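Local structure of endoglucanase (Bacillus akibai, 1UWW) at residues 66-70 / 71-75. The protein hydrolyses internal beta-1,4-glucosidic linkages of cellulose, and this piece of it is the family 28 carbohydrate-binding module, specific for non-crystalline cellulose. Numbering follows the deposited sequence.
Sequences DNWAT and APRLD
Trp68 and Arg73 meet where two overlapping type I beta turns, Asp66 to Ala69 and Trp68 to Ala71, lead into strand 73-77 of the antiparallel beta-sandwich of this carbohydrate-binding module. Arg73 NH2 lies at the indole edge, near the ring plane, 3.7 Å from Trp68 CE3. Relative to the guanidinium, the same CE3 stands 3.6 Å above one face, displaced toward its rim. The two planes are 78° apart, so the indole edge meets a guanidinium face, and the two groups do not stack. Arg73 reaches back along the turn because its chain is extended from CG to NE; NH2 also comes within 3.8 Å of Trp68 CB. Arg73 NE is buried here, with no hydrogen-bonding partner in the model. With CG turned away from the carbonyl carbon and beside the backbone N, the Trp68 indole lies along strand 165-173, on Ile169 and Ala171.

The turns are fixed by three bonds. Ala69 N donates to Asp66 O in the first, and Ala71 N to Trp68 O in the second, at 3.2 Å and an N-H...O angle of 163°. Asp66 adds an Asx turn, its OD1 accepting from Trp68 N; that oxygen also forms a salt bridge with Lys124 of the second subunit. Beyond the turns, Arg73 N bonds to Ser36 OG, while Pro72 packs on Trp32, Trp55 and Phe57. In the Asx turn the N-H of Trp68 approaches Asp66 OD1 from above the carboxylate, 49° out of its plane, at 3.1 Å from N to OD1.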
ATOM      1  N   ASP A  66     -12.127   8.951  -0.521  1.00 29.11           N
ATOM      2  CA  ASP A  66     -11.148   8.558  -1.547  1.00 27.99           C
ATOM      3  C   ASP A  66      -9.763   8.943  -1.017  1.00 27.00           C
ATOM      4  O   ASP A  66      -9.396  10.111  -1.043  1.00 27.00           O
ATOM      5  CB  ASP A  66     -11.440   9.245  -2.886  1.00 27.64           C
ATOM      6  CG  ASP A  66     -10.388   8.942  -3.967  1.00 29.30           C
ATOM      7  OD1 ASP A  66      -9.433   8.181  -3.694  1.00 26.25           O
ATOM      8  OD2 ASP A  66     -10.440   9.438  -5.118  1.00 31.20           O
ATOM      9  N   ASN A  67      -9.013   7.950  -0.550  1.00 27.22           N
ATOM     10  CA  ASN A  67      -7.710   8.173   0.073  1.00 27.07           C
ATOM     11  C   ASN A  67      -6.605   8.720  -0.840  1.00 25.85           C
ATOM     12  O   ASN A  67      -5.527   9.048  -0.349  1.00 26.42           O
ATOM     13  CB  ASN A  67      -7.221   6.880   0.744  1.00 28.24           C
ATOM     14  CG  ASN A  67      -7.947   6.595   2.042  1.00 30.52           C
ATOM     15  OD1 ASN A  67      -7.988   7.437   2.942  1.00 35.36           O
ATOM     16  ND2 ASN A  67      -8.516   5.391   2.155  1.00 35.13           N
ATOM     17  N   TRP A  68      -6.843   8.768  -2.151  1.00 23.58           N
ATOM     18  CA  TRP A  68      -5.913   9.349  -3.116  1.00 22.52           C
ATOM     19  C   TRP A  68      -6.354  10.706  -3.670  1.00 22.29           C
ATOM     20  O   TRP A  68      -5.616  11.347  -4.403  1.00 22.80           O
ATOM     21  CB  TRP A  68      -5.667   8.385  -4.282  1.00 21.63           C
ATOM     22  CG  TRP A  68      -4.750   7.234  -3.984  1.00 20.16           C
ATOM     23  CD1 TRP A  68      -4.153   6.909  -2.794  1.00 22.32           C
ATOM     24  CD2 TRP A  68      -4.316   6.263  -4.916  1.00 19.36           C
ATOM     25  NE1 TRP A  68      -3.381   5.781  -2.948  1.00 22.25           N
ATOM     26  CE2 TRP A  68      -3.470   5.365  -4.240  1.00 21.77           C
ATOM     27  CE3 TRP A  68      -4.574   6.048  -6.263  1.00 23.74           C
ATOM     28  CZ2 TRP A  68      -2.866   4.285  -4.871  1.00 22.63           C
ATOM     29  CZ3 TRP A  68      -3.978   4.954  -6.893  1.00 24.65           C
ATOM     30  CH2 TRP A  68      -3.120   4.107  -6.193  1.00 23.06           C
ATOM     31  N   ALA A  69      -7.530  11.202  -3.284  1.00 21.89           N
ATOM     32  CA  ALA A  69      -7.959  12.506  -3.795  1.00 21.68           C
ATOM     33  C   ALA A  69      -6.993  13.662  -3.492  1.00 21.38           C
ATOM     34  O   ALA A  69      -6.839  14.521  -4.335  1.00 23.49           O
ATOM     35  CB  ALA A  69      -9.344  12.847  -3.299  1.00 22.43           C
ATOM     36  N   THR A  70      -6.399  13.687  -2.302  1.00 20.27           N
ATOM     37  CA  THR A  70      -5.509  14.774  -1.894  1.00 20.74           C
ATOM     38  C   THR A  70      -4.026  14.503  -2.179  1.00 20.04           C
ATOM     39  O   THR A  70      -3.178  15.317  -1.817  1.00 20.42           O
ATOM     40  CB  THR A  70      -5.630  15.027  -0.399  1.00 20.05           C
ATOM     41  OG1 THR A  70      -5.223  13.868   0.312  1.00 21.45           O
ATOM     42  CG2 THR A  70      -7.091  15.284   0.028  1.00 22.31           C
ATOM     43  N   ALA A  71      -3.718  13.363  -2.804  1.00 19.11           N
ATOM     44  CA  ALA A  71      -2.325  12.929  -2.965  1.00 19.63           C
ATOM     45  C   ALA A  71      -1.653  13.635  -4.105  1.00 18.34           C
ATOM     46  O   ALA A  71      -2.158  13.575  -5.231  1.00 18.83           O
ATOM     47  CB  ALA A  71      -2.286  11.453  -3.231  1.00 18.77           C
ATOM     48  N   PRO A  72      -0.477  14.229  -3.879  1.00 17.60           N
ATOM     49  CA  PRO A  72       0.392  14.543  -5.018  1.00 18.04           C
ATOM     50  C   PRO A  72       0.626  13.296  -5.879  1.00 18.15           C
ATOM     51  O   PRO A  72       0.886  12.212  -5.333  1.00 16.86           O
ATOM     52  CB  PRO A  72       1.702  14.987  -4.366  1.00 18.55           C
ATOM     53  CG  PRO A  72       1.301  15.499  -2.984  1.00 19.03           C
ATOM     54  CD  PRO A  72       0.116  14.621  -2.595  1.00 18.34           C
ATOM     55  N   ARG A  73       0.591  13.458  -7.184  1.00 17.42           N
ATOM     56  CA  ARG A  73       0.788  12.376  -8.128  1.00 18.31           C
ATOM     57  C   ARG A  73       1.709  12.879  -9.215  1.00 17.61           C
ATOM     58  O   ARG A  73       1.316  13.622 -10.097  1.00 18.58           O
ATOM     59  CB  ARG A  73      -0.528  11.931  -8.739  1.00 19.42           C
ATOM     60  CG  ARG A  73      -1.536  11.258  -7.882  1.00 25.23           C
ATOM     61  CD  ARG A  73      -2.504  10.440  -8.725  1.00 26.49           C
ATOM     62  NE  ARG A  73      -3.806  10.212  -8.127  1.00 33.37           N
ATOM     63  CZ  ARG A  73      -4.644   9.266  -8.569  1.00 32.57           C
ATOM     64  NH1 ARG A  73      -4.304   8.508  -9.610  1.00 34.98           N
ATOM     65  NH2 ARG A  73      -5.812   9.088  -7.979  1.00 37.30           N
ATOM     66  N   LEU A  74       2.955  12.452  -9.144  1.00 17.70           N
ATOM     67  CA  LEU A  74       3.932  12.744 -10.196  1.00 17.61           C
ATOM     68  C   LEU A  74       3.737  11.788 -11.355  1.00 18.79           C
ATOM     69  O   LEU A  74       3.274  10.672 -11.170  1.00 18.55           O
ATOM     70  CB  LEU A  74       5.353  12.572  -9.690  1.00 18.59           C
ATOM     71  CG  LEU A  74       5.835  13.539  -8.637  1.00 17.89           C
ATOM     72  CD1 LEU A  74       7.249  13.164  -8.212  1.00 19.22           C
ATOM     73  CD2 LEU A  74       5.872  14.944  -9.191  1.00 19.89           C
ATOM     74  N   ASP A  75       4.109  12.212 -12.543  1.00 17.90           N
ATOM     75  CA  ASP A  75       3.938  11.444 -13.767  1.00 18.61           C
ATOM     76  C   ASP A  75       5.166  11.650 -14.644  1.00 18.12           C
ATOM     77  O   ASP A  75       5.674  12.758 -14.777  1.00 19.45           O
ATOM     78  CB  ASP A  75       2.638  11.916 -14.440  1.00 19.12           C
ATOM     79  CG  ASP A  75       2.068  10.974 -15.446  1.00 22.69           C
ATOM     80  OD1 ASP A  75       2.553   9.835 -15.604  1.00 22.76           O
ATOM     81  OD2 ASP A  75       1.091  11.363 -16.152  1.00 25.67           O
TER